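Local atomic coordinates of PA0821 (Pseudomonas aeruginosa, PDB entry 7DRG), a protein that is probably the immunity protein (antitoxin) that neutralises a putative VRR-NUC nuclease effector of the type VI secretion system. Residues D335-I338 with P339-C342. Numbering follows the deposited sequence.
Sequences DSEI and PRWC
The guanidinium of Arg340 receives Glu337 OE1 at its edge and stands over the rim of one face of the Trp341 indole, CZ 4.2 Å above the ring plane near NE1, while the edge of the indole meets the backbone oxygen of Glu337. The setting is the first turn of helix 338-348, entered through the 3-10 turn 335-337, a helix start that adds a short-range salt bridge to its backbone bonds. Glu337 OE1 accepts from Arg340 NE at 3.0 Å, an almost straight bond (171°) within the guanidinium plane; the carboxylate is tilted 31° from that plane. A bend in the arginine chain at chi3 (65°), after an extended start, brings the guanidinium over the indole rim. Glu337 O accepts a hydrogen bond from Trp341 N, four residues on, at 3.2 Å, and Trp341 CD1 touches the same oxygen at 3.1 Å. The indole packs on Ala288 and Val291 of helix 288-297, joining that helix to helix 338-348; Lys344, farther along its own helix, adds a cation-pi contact. A water donates to Ser336 O and accepts from Arg340 N. The next i to i+4 hydrogen bond runs from Cys342 N to Ile338 O at 2.8 Å, and Cys342 SG rests 3.9 Å from Ile338 CG2.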
ATOM      1  N   ASP B 335       3.440  -6.750 -26.043  1.00 39.64           N
ATOM      2  CA  ASP B 335       4.061  -6.209 -27.253  1.00 44.71           C
ATOM      3  C   ASP B 335       3.111  -5.300 -28.020  1.00 44.97           C
ATOM      4  O   ASP B 335       3.523  -4.266 -28.557  1.00 42.41           O
ATOM      5  CB  ASP B 335       4.528  -7.346 -28.167  1.00 51.62           C
ATOM      6  CG  ASP B 335       5.671  -8.142 -27.582  1.00 61.20           C
ATOM      7  OD1 ASP B 335       5.896  -8.055 -26.357  1.00 66.61           O
ATOM      8  OD2 ASP B 335       6.352  -8.854 -28.352  1.00 64.86           O
ATOM      9  N   SER B 336       1.834  -5.677 -28.088  1.00 45.87           N
ATOM     10  CA  SER B 336       0.866  -4.929 -28.881  1.00 45.06           C
ATOM     11  C   SER B 336       0.603  -3.535 -28.328  1.00 44.83           C
ATOM     12  O   SER B 336       0.110  -2.675 -29.064  1.00 46.18           O
ATOM     13  CB  SER B 336      -0.444  -5.711 -28.970  1.00 46.57           C
ATOM     14  OG  SER B 336      -0.941  -6.017 -27.680  1.00 49.45           O
ATOM     15  N   GLU B 337       0.934  -3.281 -27.063  1.00 39.84           N
ATOM     16  CA  GLU B 337       0.665  -1.989 -26.444  1.00 37.27           C
ATOM     17  C   GLU B 337       1.829  -1.016 -26.569  1.00 33.69           C
ATOM     18  O   GLU B 337       1.701   0.136 -26.141  1.00 35.25           O
ATOM     19  CB  GLU B 337       0.302  -2.172 -24.966  1.00 44.25           C
ATOM     20  CG  GLU B 337      -1.028  -2.885 -24.750  1.00 51.32           C
ATOM     21  CD  GLU B 337      -2.163  -2.256 -25.546  1.00 70.75           C
ATOM     22  OE1 GLU B 337      -2.496  -1.078 -25.290  1.00 75.82           O
ATOM     23  OE2 GLU B 337      -2.713  -2.936 -26.440  1.00 76.97           O
ATOM     24  N   ILE B 338       2.947  -1.443 -27.151  1.00 33.74           N
ATOM     25  CA  ILE B 338       4.120  -0.571 -27.232  1.00 36.48           C
ATOM     26  C   ILE B 338       3.842   0.699 -28.031  1.00 33.76           C
ATOM     27  O   ILE B 338       4.190   1.790 -27.551  1.00 32.88           O
ATOM     28  CB  ILE B 338       5.329  -1.363 -27.755  1.00 38.14           C
ATOM     29  CG1 ILE B 338       5.792  -2.364 -26.690  1.00 35.68           C
ATOM     30  CG2 ILE B 338       6.472  -0.428 -28.146  1.00 40.27           C
ATOM     31  CD1 ILE B 338       6.255  -1.707 -25.399  1.00 36.44           C
ATOM     32  N   PRO B 339       3.217   0.649 -29.220  1.00 38.65           N
ATOM     33  CA  PRO B 339       2.934   1.917 -29.920  1.00 38.03           C
ATOM     34  C   PRO B 339       2.141   2.907 -29.086  1.00 35.52           C
ATOM     35  O   PRO B 339       2.410   4.113 -29.155  1.00 37.61           O
ATOM     36  CB  PRO B 339       2.159   1.456 -31.164  1.00 42.02           C
ATOM     37  CG  PRO B 339       2.720   0.100 -31.442  1.00 39.46           C
ATOM     38  CD  PRO B 339       2.870  -0.511 -30.063  1.00 40.16           C
ATOM     39  N   ARG B 340       1.187   2.434 -28.279  1.00 34.11           N
ATOM     40  CA  ARG B 340       0.440   3.348 -27.419  1.00 33.86           C
ATOM     41  C   ARG B 340       1.357   3.991 -26.382  1.00 37.74           C
ATOM     42  O   ARG B 340       1.204   5.175 -26.056  1.00 33.78           O
ATOM     43  CB  ARG B 340      -0.718   2.623 -26.735  1.00 45.03           C
ATOM     44  CG  ARG B 340      -1.519   3.532 -25.812  1.00 54.67           C
ATOM     45  CD  ARG B 340      -2.730   2.842 -25.191  1.00 67.93           C
ATOM     46  NE  ARG B 340      -2.366   1.758 -24.282  1.00 75.62           N
ATOM     47  CZ  ARG B 340      -1.853   1.933 -23.066  1.00 78.60           C
ATOM     48  NH1 ARG B 340      -1.624   3.155 -22.604  1.00 80.77           N
ATOM     49  NH2 ARG B 340      -1.560   0.881 -22.314  1.00 77.97           N
ATOM     50  N   TRP B 341       2.323   3.228 -25.863  1.00 35.16           N
ATOM     51  CA  TRP B 341       3.281   3.793 -24.914  1.00 28.19           C
ATOM     52  C   TRP B 341       4.223   4.779 -25.598  1.00 34.35           C
ATOM     53  O   TRP B 341       4.616   5.786 -24.994  1.00 33.90           O
ATOM     54  CB  TRP B 341       4.063   2.673 -24.221  1.00 27.36           C
ATOM     55  CG  TRP B 341       3.267   1.980 -23.150  1.00 31.70           C
ATOM     56  CD1 TRP B 341       2.604   0.790 -23.254  1.00 31.15           C
ATOM     57  CD2 TRP B 341       3.042   2.449 -21.815  1.00 30.57           C
ATOM     58  NE1 TRP B 341       1.982   0.488 -22.063  1.00 29.99           N
ATOM     59  CE2 TRP B 341       2.239   1.491 -21.163  1.00 30.02           C
ATOM     60  CE3 TRP B 341       3.445   3.586 -21.106  1.00 32.28           C
ATOM     61  CZ2 TRP B 341       1.832   1.633 -19.842  1.00 28.74           C
ATOM     62  CZ3 TRP B 341       3.043   3.726 -19.792  1.00 29.64           C
ATOM     63  CH2 TRP B 341       2.241   2.754 -19.171  1.00 30.19           C
ATOM     64  N   CYS B 342       4.593   4.511 -26.857  1.00 32.54           N
ATOM     65  CA  CYS B 342       5.368   5.476 -27.634  1.00 32.63           C
ATOM     66  C   CYS B 342       4.605   6.783 -27.812  1.00 36.38           C
ATOM     67  O   CYS B 342       5.200   7.867 -27.769  1.00 35.25           O
ATOM     68  CB  CYS B 342       5.718   4.899 -29.008  1.00 38.06           C
ATOM     69  SG  CYS B 342       6.644   3.348 -28.975  1.00 45.67           S
TER
HETATM   70  O   HOH W   1      -0.564  -0.125 -29.007  1.00 42.20           O